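Local structure of putative periplasmic or exported protein (4GQZ) at residues S7-Q12 with L49-Q54; T26-P31 with Y115-I120; A40-T45 with L58-K63; K93-K98 with V134-K139; V122-N127 with H143-S148. The protein is a periplasmic copper-binding protein of Salmonella that forms a V-shaped dimer and probably takes part in copper resistance. One frame throughout, in Å; residues are numbered along the deposited sequence.

How the contacts relate
The five contacts run from the N-terminal helix to the far sheet of the chain, and the centres of contacts 1 and 4 lie about 36 Å apart. Contacts 1 and 3 share the sheet containing strands 39-42, 46-50 and 55-59, and both touch the second subunit; Leu49 CD2 packs on Ala40 CB at 3.6 Å. Contact 2 meets both through Ile27, and at its other end Ile120 CD1 lies 3.6 Å from Phe95 CD2 of contact 4. Arg126 of contact 5 ties back to contact 3, with a probable hydrogen bond of 2.8 Å from its NH1 to Ser44 O. Strands 129-136 and 139-146, neighbours in one sheet, connect contacts 4 and 5.

Contact 1 of 5, residues S7-Q12 with L49-Q54; sequences SAFLAQ and LSDGEQ
Phe9 of helix 5-12 rests its ring against Leu49 and Asp51, a helix-on-sheet contact at the end of strand 46-50 in a four-stranded antiparallel sheet. The tight part is apolar. Phe9 CG stands anti to the backbone N (chi1 180°), on the side of the strand; at the ring, Phe9 CE1 comes 3.7 Å from Leu49 CD1. Leu49 CB is almost as near to the same ring carbon, at 3.8 Å, so the leucine covers this corner obliquely with its stem as well as a methyl. At the rim of the ring Asp51 CB arrives close to the ring plane, 3.7 Å from Phe9 CE2. Leu10 adds a lighter touch, its side chain crossing that of Leu49 at about a right angle with the two CD1 methyls 4.2 Å apart. Tyr56 and His13 also meet the Phe9 ring, while Thr57 of the second subunit packs on Leu10, which places this apolar patch beside the dimer interface. The other side of the contact is exposed and polar. There Gln12, extended beyond CG, carries its amide out to the Asp51 carboxylate, the two planes turned 51° apart. One hydrogen bond joins them, clearly bent, with an N-H...O angle of 130°: Gln12 NE2 donates to Asp51 OD2 over 3.0 Å, and OD2 lies somewhat out of the amide plane.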
# COMPACT_ATOMS: atom_id res chain seq x y z
N SER B 7 15.09 -3.00 -7.99
CA SER B 7 15.37 -3.47 -6.63
C SER B 7 16.64 -2.83 -6.08
O SER B 7 16.69 -2.42 -4.92
CB SER B 7 15.50 -4.99 -6.60
OG SER B 7 14.24 -5.59 -6.82
N ALA B 8 17.66 -2.73 -6.92
CA ALA B 8 18.91 -2.12 -6.49
C ALA B 8 18.75 -0.63 -6.17
O ALA B 8 19.35 -0.13 -5.22
CB ALA B 8 20.01 -2.35 -7.51
N PHE B 9 17.93 0.08 -6.96
CA PHE B 9 17.65 1.50 -6.71
C PHE B 9 17.09 1.67 -5.31
O PHE B 9 17.54 2.51 -4.55
CB PHE B 9 16.64 2.04 -7.74
CG PHE B 9 16.28 3.50 -7.57
CD1 PHE B 9 15.25 3.87 -6.72
CD2 PHE B 9 16.97 4.49 -8.26
CE1 PHE B 9 14.91 5.20 -6.55
CE2 PHE B 9 16.63 5.83 -8.11
CZ PHE B 9 15.60 6.18 -7.25
N LEU B 10 16.09 0.85 -4.98
CA LEU B 10 15.49 0.87 -3.65
C LEU B 10 16.54 0.73 -2.54
O LEU B 10 16.58 1.52 -1.60
CB LEU B 10 14.42 -0.22 -3.53
CG LEU B 10 12.97 0.18 -3.82
CD1 LEU B 10 12.87 0.91 -5.12
CD2 LEU B 10 12.07 -1.01 -3.85
N ALA B 11 17.43 -0.25 -2.70
CA ALA B 11 18.46 -0.53 -1.71
C ALA B 11 19.43 0.64 -1.50
O ALA B 11 19.87 0.88 -0.38
CB ALA B 11 19.21 -1.79 -2.08
N GLN B 12 19.77 1.35 -2.57
CA GLN B 12 20.81 2.37 -2.52
C GLN B 12 20.31 3.75 -2.09
O GLN B 12 21.11 4.64 -1.81
CB GLN B 12 21.51 2.49 -3.88
CG GLN B 12 20.61 3.06 -4.98
CD GLN B 12 21.39 3.56 -6.20
OE1 GLN B 12 22.62 3.69 -6.17
NE2 GLN B 12 20.66 3.84 -7.28
N LEU B 49 9.83 6.54 -9.84
CA LEU B 49 11.17 6.89 -9.39
C LEU B 49 12.14 6.79 -10.54
O LEU B 49 12.00 5.92 -11.41
CB LEU B 49 11.64 5.95 -8.28
CG LEU B 49 10.81 5.86 -6.99
CD1 LEU B 49 11.23 4.63 -6.16
CD2 LEU B 49 10.95 7.14 -6.20
N SER B 50 13.13 7.68 -10.55
CA SER B 50 14.16 7.63 -11.59
C SER B 50 15.53 8.13 -11.12
O SER B 50 15.62 9.07 -10.32
CB SER B 50 13.70 8.38 -12.83
OG SER B 50 14.56 8.10 -13.93
N ASP B 51 16.58 7.50 -11.64
CA ASP B 51 17.98 7.81 -11.34
C ASP B 51 18.58 8.52 -12.55
O ASP B 51 19.67 9.09 -12.49
CB ASP B 51 18.75 6.49 -11.11
CG ASP B 51 20.04 6.68 -10.31
OD1 ASP B 51 20.65 7.77 -10.40
OD2 ASP B 51 20.45 5.72 -9.60
N GLY B 52 17.84 8.49 -13.65
CA GLY B 52 18.33 9.01 -14.91
C GLY B 52 17.20 8.91 -15.90
O GLY B 52 16.07 9.30 -15.59
N GLU B 53 17.47 8.37 -17.09
CA GLU B 53 16.43 8.23 -18.10
C GLU B 53 15.38 7.19 -17.71
O GLU B 53 14.20 7.29 -18.10
CB GLU B 53 17.04 7.87 -19.45
CG GLU B 53 16.10 7.99 -20.65
CD GLU B 53 16.85 7.89 -21.97
OE1 GLU B 53 16.23 7.59 -23.01
OE2 GLU B 53 18.09 8.09 -21.95
N GLN B 54 15.81 6.21 -16.92
CA GLN B 54 15.04 5.00 -16.61
C GLN B 54 14.10 5.15 -15.42
O GLN B 54 14.49 5.65 -14.37
CB GLN B 54 16.03 3.86 -16.34
CG GLN B 54 15.41 2.51 -16.19
CD GLN B 54 16.35 1.39 -16.59
OE1 GLN B 54 17.10 0.86 -15.75
NE2 GLN B 54 16.33 1.02 -17.86

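Contact 2 of 5, residues T26-P31 with Y115-I120; sequences TIDQTP and YRNGFI
Gln29 lies across the Tyr115 ring, its CG set squarely over the ring centre in a CH-pi contact 3.4 Å from the centroid. The glutamine amide beyond is tilted 31° from the ring plane. The opposite face of the ring has Phe119 O above it, offset toward the rim, so a carbonyl and a methylene sandwich the tyrosine. Water 2 bridges Gln29 NE2 and Tyr115 OH, and that hydroxyl is also bonded to Gly121 N. Asp28 addresses the same ring differently: its carboxylate is turned 75° from it, with Asp28 OD2 in plane at the ring edge, 3.9 Å from Tyr115 CE2. The carboxylate and the Asn117 amide likewise stand steeply to each other, at 79°, yet Asn117 ND2 donates to Asp28 OD1 over 2.9 Å, and OD1 lies almost in the amide plane. Asp28 is gripped further by Tyr65 and Ser67 at OD2 and by His81 at OD1, which would favour a charged carboxylate. Water 1 links Asp28 O and Thr30 O to Asn117 N, and Arg116 CB packs 3.7 Å from Pro31 CA. Asn117 OD1 in turn accepts from Phe119 N at 3.0 Å, the donor standing above the carbonyl plane: an Asx turn combined with the type I beta turn Tyr115-Gly118, docked on the end of helix 20-28.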
# COMPACT_ATOMS: atom_id res chain seq x y z
N THR B 26 8.84 9.22 3.50
CA THR B 26 10.26 9.51 3.69
C THR B 26 10.73 10.52 2.64
O THR B 26 11.44 11.49 2.96
CB THR B 26 11.12 8.23 3.56
OG1 THR B 26 10.70 7.26 4.54
CG2 THR B 26 12.59 8.55 3.76
N ILE B 27 10.32 10.30 1.40
CA ILE B 27 10.78 11.16 0.32
C ILE B 27 10.17 12.55 0.42
O ILE B 27 10.89 13.56 0.34
CB ILE B 27 10.47 10.54 -1.06
CG1 ILE B 27 11.21 9.22 -1.23
CG2 ILE B 27 10.91 11.48 -2.17
CD1 ILE B 27 10.98 8.59 -2.60
N ASP B 28 8.86 12.62 0.60
CA ASP B 28 8.19 13.92 0.68
C ASP B 28 8.71 14.74 1.85
O ASP B 28 8.80 15.96 1.78
CB ASP B 28 6.68 13.71 0.83
CG ASP B 28 5.85 14.85 0.21
OD1 ASP B 28 6.42 15.80 -0.40
OD2 ASP B 28 4.62 14.80 0.33
N GLN B 29 9.07 14.06 2.94
CA GLN B 29 9.43 14.77 4.15
C GLN B 29 10.93 14.97 4.29
O GLN B 29 11.38 15.46 5.32
CB GLN B 29 8.88 14.04 5.38
CG GLN B 29 7.35 14.00 5.46
CD GLN B 29 6.86 13.12 6.59
OE1 GLN B 29 7.53 13.00 7.62
NE2 GLN B 29 5.70 12.50 6.42
N THR B 30 11.70 14.61 3.26
CA THR B 30 13.16 14.72 3.37
C THR B 30 13.54 16.19 3.59
O THR B 30 13.07 17.08 2.88
CB THR B 30 13.92 14.07 2.18
OG1 THR B 30 15.34 14.16 2.40
CG2 THR B 30 13.62 14.78 0.89
N PRO B 31 14.35 16.45 4.62
CA PRO B 31 14.73 17.83 4.95
C PRO B 31 15.93 18.30 4.13
O PRO B 31 16.94 18.70 4.71
CB PRO B 31 15.14 17.72 6.42
CG PRO B 31 15.72 16.35 6.52
CD PRO B 31 14.88 15.48 5.61
N TYR B 115 6.39 20.34 5.61
CA TYR B 115 7.76 19.82 5.54
C TYR B 115 8.70 20.88 4.99
O TYR B 115 8.28 22.01 4.70
CB TYR B 115 7.82 18.56 4.66
CG TYR B 115 6.64 17.63 4.86
CD1 TYR B 115 6.12 17.40 6.12
CD2 TYR B 115 6.04 17.00 3.77
CE1 TYR B 115 5.03 16.58 6.31
CE2 TYR B 115 4.95 16.17 3.95
CZ TYR B 115 4.45 15.96 5.22
OH TYR B 115 3.36 15.12 5.42
N ARG B 116 9.97 20.50 4.83
CA ARG B 116 11.02 21.36 4.30
C ARG B 116 10.63 21.85 2.90
O ARG B 116 10.98 22.97 2.51
CB ARG B 116 12.34 20.58 4.26
CG ARG B 116 13.50 21.28 3.53
CD ARG B 116 13.79 22.63 4.15
NE ARG B 116 14.16 23.60 3.12
CZ ARG B 116 15.38 23.71 2.61
NH1 ARG B 116 16.35 22.91 3.04
NH2 ARG B 116 15.63 24.62 1.66
N ASN B 117 9.89 21.03 2.17
CA ASN B 117 9.46 21.39 0.82
C ASN B 117 8.16 22.21 0.79
O ASN B 117 7.63 22.49 -0.29
CB ASN B 117 9.36 20.16 -0.09
CG ASN B 117 8.19 19.23 0.29
OD1 ASN B 117 7.53 19.42 1.30
ND2 ASN B 117 7.95 18.21 -0.54
N GLY B 118 7.64 22.58 1.96
CA GLY B 118 6.44 23.39 2.03
C GLY B 118 5.12 22.64 1.86
O GLY B 118 4.04 23.26 1.85
N PHE B 119 5.20 21.32 1.75
CA PHE B 119 3.98 20.52 1.58
C PHE B 119 3.55 19.81 2.86
O PHE B 119 4.34 19.68 3.81
CB PHE B 119 4.16 19.49 0.46
CG PHE B 119 4.06 20.07 -0.92
CD1 PHE B 119 5.15 20.74 -1.50
CD2 PHE B 119 2.88 19.93 -1.66
CE1 PHE B 119 5.06 21.28 -2.79
CE2 PHE B 119 2.79 20.46 -2.95
CZ PHE B 119 3.89 21.14 -3.52
N ILE B 120 2.29 19.39 2.88
CA ILE B 120 1.79 18.42 3.85
C ILE B 120 1.13 17.29 3.08
O ILE B 120 0.37 17.55 2.15
CB ILE B 120 0.73 19.04 4.76
CG1 ILE B 120 1.32 20.24 5.53
CG2 ILE B 120 0.18 17.99 5.72
CD1 ILE B 120 0.30 21.17 6.10
O HOH W 1 10.33 18.19 2.61
O HOH W 2 3.97 12.54 4.18
O HOH W 3 10.77 17.93 6.21
O HOH W 4 16.64 21.82 5.95

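Contact 3 of 5, residues A40-T45 with L58-K63; sequences ASITST and LPLGDK
Ile42 chi1 of -175° sets CG1 anti to the backbone N, 3.9 Å from CD2 of Leu60, whose own chi2 of 28° lies well away from a staggered value. The two side chains cross at about a right angle, and Ile42 CD1, beyond CG1, is also in touch, 3.8 Å from Leu60 CD2. This leucine methyl also sits under the turning backbone, 3.3 Å from Thr43 O and somewhat farther from Ser44 O, so a buried apolar group lines the inside of the bend. The bend follows strand 39-42 and leads to strand 46-50, which lies between strands 39-42 and 55-59 in the antiparallel sheet; the contact therefore joins the loops at one end of a three-stranded meander. An ST turn shapes the first loop: Thr45 N donates to Thr43 OG1 over 3.1 Å, and Glu46 N is a further partner of that hydroxyl. Between the two segments, Leu60 N reaches Thr45 O at 2.9 Å in an almost straight bond (176°), although the donor stands well above the carbonyl plane. Pro59 CA adds a C-H...O contact to the same oxygen at 3.6 Å. Val24 of helix 20-28 and Tyr65 of strand 63-68 pack on Ile42, and Arg126 touches Leu60. Pro59 of the second subunit packs on Leu58, while Leu60 makes backbone hydrogen bonds to that subunit.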
# COMPACT_ATOMS: atom_id res chain seq x y z
N ALA B 40 11.25 11.79 -8.15
CA ALA B 40 10.13 11.05 -7.59
C ALA B 40 8.86 11.87 -7.73
O ALA B 40 8.80 13.03 -7.28
CB ALA B 40 10.39 10.73 -6.12
N SER B 41 7.86 11.28 -8.37
CA SER B 41 6.57 11.92 -8.46
C SER B 41 5.51 10.88 -8.11
O SER B 41 5.77 9.67 -8.17
CB SER B 41 6.35 12.49 -9.85
OG SER B 41 6.52 11.49 -10.82
N ILE B 42 4.31 11.34 -7.76
CA ILE B 42 3.29 10.41 -7.33
C ILE B 42 1.96 10.68 -8.01
O ILE B 42 1.56 11.83 -8.18
CB ILE B 42 3.16 10.41 -5.78
CG1 ILE B 42 2.16 9.34 -5.30
CG2 ILE B 42 2.83 11.80 -5.24
CD1 ILE B 42 2.22 9.10 -3.80
N THR B 43 1.30 9.62 -8.45
CA THR B 43 -0.01 9.71 -9.09
C THR B 43 -1.01 9.04 -8.18
O THR B 43 -0.66 8.59 -7.10
CB THR B 43 -0.05 9.00 -10.45
OG1 THR B 43 -0.17 7.59 -10.26
CG2 THR B 43 1.22 9.29 -11.23
N SER B 44 -2.26 8.95 -8.62
CA SER B 44 -3.28 8.33 -7.81
C SER B 44 -2.95 6.86 -7.52
O SER B 44 -3.40 6.30 -6.52
CB SER B 44 -4.62 8.41 -8.53
OG SER B 44 -4.51 7.88 -9.84
N THR B 45 -2.18 6.24 -8.40
CA THR B 45 -1.96 4.80 -8.26
C THR B 45 -0.51 4.37 -8.22
O THR B 45 -0.25 3.23 -7.87
CB THR B 45 -2.71 3.98 -9.35
OG1 THR B 45 -2.34 4.45 -10.66
CG2 THR B 45 -4.23 4.10 -9.18
N LEU B 58 6.23 1.99 -8.53
CA LEU B 58 5.79 1.21 -7.39
C LEU B 58 4.32 1.50 -7.16
O LEU B 58 3.93 2.65 -6.96
CB LEU B 58 6.59 1.59 -6.14
CG LEU B 58 8.12 1.54 -6.21
CD1 LEU B 58 8.73 1.90 -4.85
CD2 LEU B 58 8.62 0.19 -6.68
N PRO B 59 3.48 0.46 -7.21
CA PRO B 59 2.04 0.65 -6.96
C PRO B 59 1.79 1.15 -5.55
O PRO B 59 2.47 0.71 -4.61
CB PRO B 59 1.47 -0.76 -7.13
CG PRO B 59 2.48 -1.49 -8.00
CD PRO B 59 3.81 -0.93 -7.57
N LEU B 60 0.83 2.06 -5.41
CA LEU B 60 0.36 2.48 -4.09
C LEU B 60 -0.56 1.43 -3.48
O LEU B 60 -0.90 0.42 -4.11
CB LEU B 60 -0.35 3.84 -4.18
CG LEU B 60 0.49 5.12 -4.03
CD1 LEU B 60 1.94 4.96 -4.48
CD2 LEU B 60 -0.16 6.31 -4.73
N GLY B 61 -0.97 1.68 -2.24
CA GLY B 61 -1.85 0.78 -1.53
C GLY B 61 -3.28 1.27 -1.49
O GLY B 61 -3.73 1.95 -2.41
N ASP B 62 -3.99 0.91 -0.42
CA ASP B 62 -5.43 1.17 -0.29
C ASP B 62 -5.76 2.66 -0.16
O ASP B 62 -6.90 3.08 -0.38
CB ASP B 62 -5.98 0.49 0.97
CG ASP B 62 -6.13 -1.01 0.82
OD1 ASP B 62 -6.13 -1.52 -0.33
OD2 ASP B 62 -6.28 -1.67 1.87
N LYS B 63 -4.76 3.45 0.22
CA LYS B 63 -4.98 4.87 0.48
C LYS B 63 -4.44 5.76 -0.64
O LYS B 63 -3.38 5.50 -1.22
CB LYS B 63 -4.30 5.26 1.79
CG LYS B 63 -4.84 4.54 3.00
CD LYS B 63 -6.26 5.00 3.29
CE LYS B 63 -6.79 4.38 4.58
NZ LYS B 63 -6.59 2.90 4.59

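Contact 4 of 5, residues K93-K98 with V134-K139; sequences KPFTVK and VSYNGK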
# COMPACT_ATOMS: atom_id res chain seq x y z
N LYS B 93 6.00 25.14 8.82
CA LYS B 93 5.01 25.98 9.48
C LYS B 93 3.95 25.08 10.09
O LYS B 93 3.67 24.02 9.55
CB LYS B 93 4.37 26.96 8.48
CG LYS B 93 5.31 28.10 8.00
CD LYS B 93 5.71 28.99 9.16
CE LYS B 93 6.55 30.20 8.72
NZ LYS B 93 5.74 31.17 7.94
N PRO B 94 3.36 25.48 11.22
CA PRO B 94 2.30 24.67 11.82
C PRO B 94 0.97 25.00 11.18
O PRO B 94 0.63 26.18 11.05
CB PRO B 94 2.31 25.12 13.28
CG PRO B 94 2.77 26.54 13.24
CD PRO B 94 3.75 26.61 12.08
N PHE B 95 0.22 23.99 10.78
CA PHE B 95 -1.11 24.22 10.21
C PHE B 95 -2.16 23.41 10.96
O PHE B 95 -1.85 22.40 11.58
CB PHE B 95 -1.13 23.83 8.73
CG PHE B 95 -0.27 24.70 7.86
CD1 PHE B 95 -0.76 25.89 7.33
CD2 PHE B 95 1.05 24.34 7.57
CE1 PHE B 95 0.04 26.69 6.53
CE2 PHE B 95 1.85 25.13 6.77
CZ PHE B 95 1.35 26.32 6.24
N THR B 96 -3.41 23.86 10.91
CA THR B 96 -4.53 23.01 11.31
C THR B 96 -5.20 22.48 10.05
O THR B 96 -5.55 23.24 9.14
CB THR B 96 -5.54 23.78 12.18
OG1 THR B 96 -4.89 24.19 13.39
CG2 THR B 96 -6.70 22.88 12.54
N VAL B 97 -5.37 21.16 9.98
CA VAL B 97 -5.82 20.51 8.75
C VAL B 97 -7.11 19.73 9.00
O VAL B 97 -7.16 18.90 9.92
CB VAL B 97 -4.73 19.55 8.22
CG1 VAL B 97 -5.22 18.79 6.97
CG2 VAL B 97 -3.43 20.32 7.91
N LYS B 98 -8.14 20.00 8.21
CA LYS B 98 -9.38 19.23 8.32
C LYS B 98 -9.83 18.70 6.98
O LYS B 98 -9.95 19.46 6.02
CB LYS B 98 -10.51 20.07 8.94
CG LYS B 98 -11.79 19.26 9.14
CD LYS B 98 -12.85 20.00 9.97
CE LYS B 98 -13.38 21.22 9.24
NZ LYS B 98 -14.31 21.99 10.12
N VAL B 134 -7.60 24.31 5.51
CA VAL B 134 -6.33 24.51 6.18
C VAL B 134 -6.40 25.85 6.88
O VAL B 134 -7.05 26.79 6.40
CB VAL B 134 -5.16 24.48 5.16
CG1 VAL B 134 -3.84 24.76 5.85
CG2 VAL B 134 -5.11 23.14 4.47
N SER B 135 -5.79 25.95 8.06
CA SER B 135 -5.80 27.24 8.75
C SER B 135 -4.44 27.52 9.38
O SER B 135 -3.76 26.60 9.85
CB SER B 135 -6.95 27.32 9.76
OG SER B 135 -6.58 26.74 11.00
N TYR B 136 -4.05 28.79 9.37
CA TYR B 136 -2.74 29.22 9.87
C TYR B 136 -2.86 30.64 10.40
O TYR B 136 -3.29 31.52 9.67
CB TYR B 136 -1.72 29.19 8.74
CG TYR B 136 -0.39 29.84 9.07
CD1 TYR B 136 0.51 29.21 9.92
CD2 TYR B 136 -0.05 31.08 8.54
CE1 TYR B 136 1.73 29.80 10.23
CE2 TYR B 136 1.17 31.67 8.83
CZ TYR B 136 2.05 31.03 9.68
OH TYR B 136 3.26 31.61 9.98
N ASN B 137 -2.52 30.84 11.68
CA ASN B 137 -2.47 32.17 12.30
C ASN B 137 -3.66 33.08 11.94
O ASN B 137 -3.50 34.19 11.42
CB ASN B 137 -1.10 32.84 12.02
CG ASN B 137 -0.94 34.20 12.69
OD1 ASN B 137 -0.83 34.30 13.92
ND2 ASN B 137 -0.91 35.26 11.88
N GLY B 138 -4.86 32.57 12.15
CA GLY B 138 -6.06 33.35 11.92
C GLY B 138 -6.60 33.29 10.51
O GLY B 138 -7.69 33.79 10.25
N LYS B 139 -5.86 32.66 9.59
CA LYS B 139 -6.24 32.68 8.17
C LYS B 139 -6.61 31.28 7.71
O LYS B 139 -6.06 30.30 8.22
CB LYS B 139 -5.07 33.19 7.31
CG LYS B 139 -4.58 34.59 7.66
CD LYS B 139 -3.42 34.98 6.72
CE LYS B 139 -2.23 35.55 7.49
NZ LYS B 139 -2.57 36.77 8.27
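Thr96 and Ser135 are joined by two backbone hydrogen bonds. Thr96 N donates to Ser135 O over 3.0 Å, nearly straight at 174°, and Ser135 N returns the bond to Thr96 O at 2.9 Å, more bent. A third bond lies at the end of the contact, where the bent chain of Lys93 brings NZ within 3.2 Å of Tyr136 OH. The two backbone bonds belong to the antiparallel pairing of strand 94-101 with strand 129-136: Thr96 and Ser135 form a hydrogen-bonded pair, Val97 and Val134 the next, non-hydrogen-bonded one. Strand 129-136 then reverses through a type I' beta turn, Tyr136 to Lys139, into strand 139-146, a tight hairpin in which Tyr136 and Lys139 exchange both backbone bonds. On one face of the sheet Ser135 OG lies against Thr96 CB at 3.4 Å, while Thr96 OG1 is bonded to Glu111. The other face, with Val97 and Val134, is covered by Phe68 of strand 63-68. Val134 CG1, anti to the backbone N (chi1 177°), presses on Phe95 CD1 at 3.6 Å. The same ring carbon meets Tyr136 CB at 3.7 Å, and the two rings lie obliquely, centroids 5.5 Å apart and planes at 43°. Pro94 O comes to the edge of the tyrosine ring in its plane, 3.2 Å from Tyr136 CD1, and Asn137 CB stands over the centre of one face.

Contact 5 of 5, residues V122-N127 with H143-S148; sequences VWLPRN and HAIATS
Thr147 meets Pro125 through its hydroxyl: OG1 donates to Pro125 O over 2.7 Å, in the carbonyl plane and on a lone pair. OG1 occupies the site between the backbone N and the carbonyl carbon (chi1 55°), which brings it to that oxygen and leaves CG2 for the apolar side. The backbone of the same threonine supplies the second bond, Asn127 N to Thr147 O at 2.8 Å; it is nearly straight at the hydrogen (168°), but the donor stands far above the carbonyl plane. Thr147 O is shared, because water 5 donates to it while accepting from Arg126 NH1 at the edge of the guanidinium. Thus one residue holds the end of the other segment by side chain and backbone together. Thr147 CG2 lies 4.0 Å from Leu124 CB, and Leu124 CD1 meets Ile145 CD1 at 3.8 Å, the two side chains crossing at about a right angle. Farther along, Asn127 OD1 approaches Ser148 CA at 3.7 Å. In the second shell, Met128 N donates to Thr147 OG1, and Arg126, extended from CG to NE, is fixed by Ser44 O at NH1 and Gly61 O at NE. The contact bridges two sheets where the ends of strands 120-125 and 139-146 converge: strand 120-125 pairs with strand 63-68, strand 139-146 with strand 129-136, and Phe64 packs on Thr147, Leu66 on Ile145, and Ile107 and Val108 of strand 106-109 on Leu124.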
# COMPACT_ATOMS: atom_id res chain seq x y z
N VAL B 122 -1.44 13.88 3.16
CA VAL B 122 -2.39 13.06 3.91
C VAL B 122 -2.76 11.79 3.15
O VAL B 122 -2.79 11.79 1.92
CB VAL B 122 -3.68 13.82 4.27
CG1 VAL B 122 -3.38 14.93 5.26
CG2 VAL B 122 -4.33 14.39 3.01
N TRP B 123 -3.06 10.74 3.89
CA TRP B 123 -3.48 9.48 3.30
C TRP B 123 -4.98 9.32 3.47
O TRP B 123 -5.50 9.31 4.59
CB TRP B 123 -2.72 8.33 3.96
CG TRP B 123 -1.24 8.32 3.63
CD1 TRP B 123 -0.22 8.83 4.40
CD2 TRP B 123 -0.63 7.78 2.46
NE1 TRP B 123 0.98 8.63 3.77
CE2 TRP B 123 0.77 7.98 2.58
CE3 TRP B 123 -1.11 7.14 1.31
CZ2 TRP B 123 1.67 7.58 1.60
CZ3 TRP B 123 -0.22 6.74 0.34
CH2 TRP B 123 1.16 6.96 0.49
N LEU B 124 -5.68 9.20 2.35
CA LEU B 124 -7.13 9.33 2.33
C LEU B 124 -7.78 8.09 1.72
O LEU B 124 -7.19 7.44 0.85
CB LEU B 124 -7.51 10.59 1.54
CG LEU B 124 -7.03 11.95 2.07
CD1 LEU B 124 -7.42 13.05 1.12
CD2 LEU B 124 -7.63 12.23 3.43
N PRO B 125 -9.01 7.77 2.16
CA PRO B 125 -9.76 6.68 1.51
C PRO B 125 -9.93 6.99 0.03
O PRO B 125 -10.05 8.16 -0.33
CB PRO B 125 -11.14 6.73 2.20
CG PRO B 125 -10.95 7.56 3.44
CD PRO B 125 -9.80 8.48 3.18
N ARG B 126 -9.90 5.96 -0.81
CA ARG B 126 -10.06 6.16 -2.25
C ARG B 126 -11.52 6.37 -2.63
O ARG B 126 -12.42 5.96 -1.90
CB ARG B 126 -9.48 4.96 -3.01
CG ARG B 126 -7.97 4.87 -2.90
CD ARG B 126 -7.40 3.68 -3.67
NE ARG B 126 -5.94 3.69 -3.65
CZ ARG B 126 -5.18 4.49 -4.40
NH1 ARG B 126 -5.73 5.36 -5.23
NH2 ARG B 126 -3.86 4.41 -4.31
N ASN B 127 -11.75 7.00 -3.77
CA ASN B 127 -13.09 7.22 -4.31
C ASN B 127 -14.02 7.99 -3.39
O ASN B 127 -15.22 7.73 -3.35
CB ASN B 127 -13.72 5.88 -4.72
CG ASN B 127 -12.95 5.21 -5.84
OD1 ASN B 127 -12.69 5.83 -6.87
ND2 ASN B 127 -12.57 3.97 -5.63
N HIS B 143 -10.69 23.89 -0.25
CA HIS B 143 -10.80 23.47 -1.64
C HIS B 143 -11.46 22.12 -1.72
O HIS B 143 -11.28 21.28 -0.85
CB HIS B 143 -9.40 23.39 -2.25
CG HIS B 143 -9.38 23.54 -3.74
ND1 HIS B 143 -9.75 22.52 -4.59
CD2 HIS B 143 -9.00 24.57 -4.52
CE1 HIS B 143 -9.61 22.93 -5.84
NE2 HIS B 143 -9.16 24.17 -5.83
N ALA B 144 -12.24 21.92 -2.78
CA ALA B 144 -12.87 20.65 -3.01
C ALA B 144 -11.76 19.67 -3.35
O ALA B 144 -10.78 20.03 -4.00
CB ALA B 144 -13.85 20.77 -4.17
N ILE B 145 -11.89 18.43 -2.88
CA ILE B 145 -10.93 17.41 -3.25
C ILE B 145 -11.67 16.14 -3.63
O ILE B 145 -12.85 15.96 -3.32
CB ILE B 145 -9.95 17.10 -2.10
CG1 ILE B 145 -10.69 16.54 -0.89
CG2 ILE B 145 -9.11 18.34 -1.74
CD1 ILE B 145 -9.77 15.85 0.12
N ALA B 146 -10.97 15.26 -4.34
CA ALA B 146 -11.53 13.95 -4.64
C ALA B 146 -10.38 12.96 -4.73
O ALA B 146 -9.25 13.35 -4.96
CB ALA B 146 -12.33 13.98 -5.93
N THR B 147 -10.67 11.67 -4.52
CA THR B 147 -9.61 10.67 -4.49
C THR B 147 -9.90 9.49 -5.42
O THR B 147 -9.65 8.32 -5.10
CB THR B 147 -9.38 10.15 -3.05
OG1 THR B 147 -10.61 9.67 -2.53
CG2 THR B 147 -8.87 11.28 -2.15
N SER B 148 -10.46 9.81 -6.58
CA SER B 148 -10.69 8.80 -7.60
C SER B 148 -9.39 8.57 -8.38
O SER B 148 -8.40 9.26 -8.15
CB SER B 148 -11.80 9.24 -8.54
OG SER B 148 -11.29 10.13 -9.52
O HOH W 5 -8.25 6.07 -6.20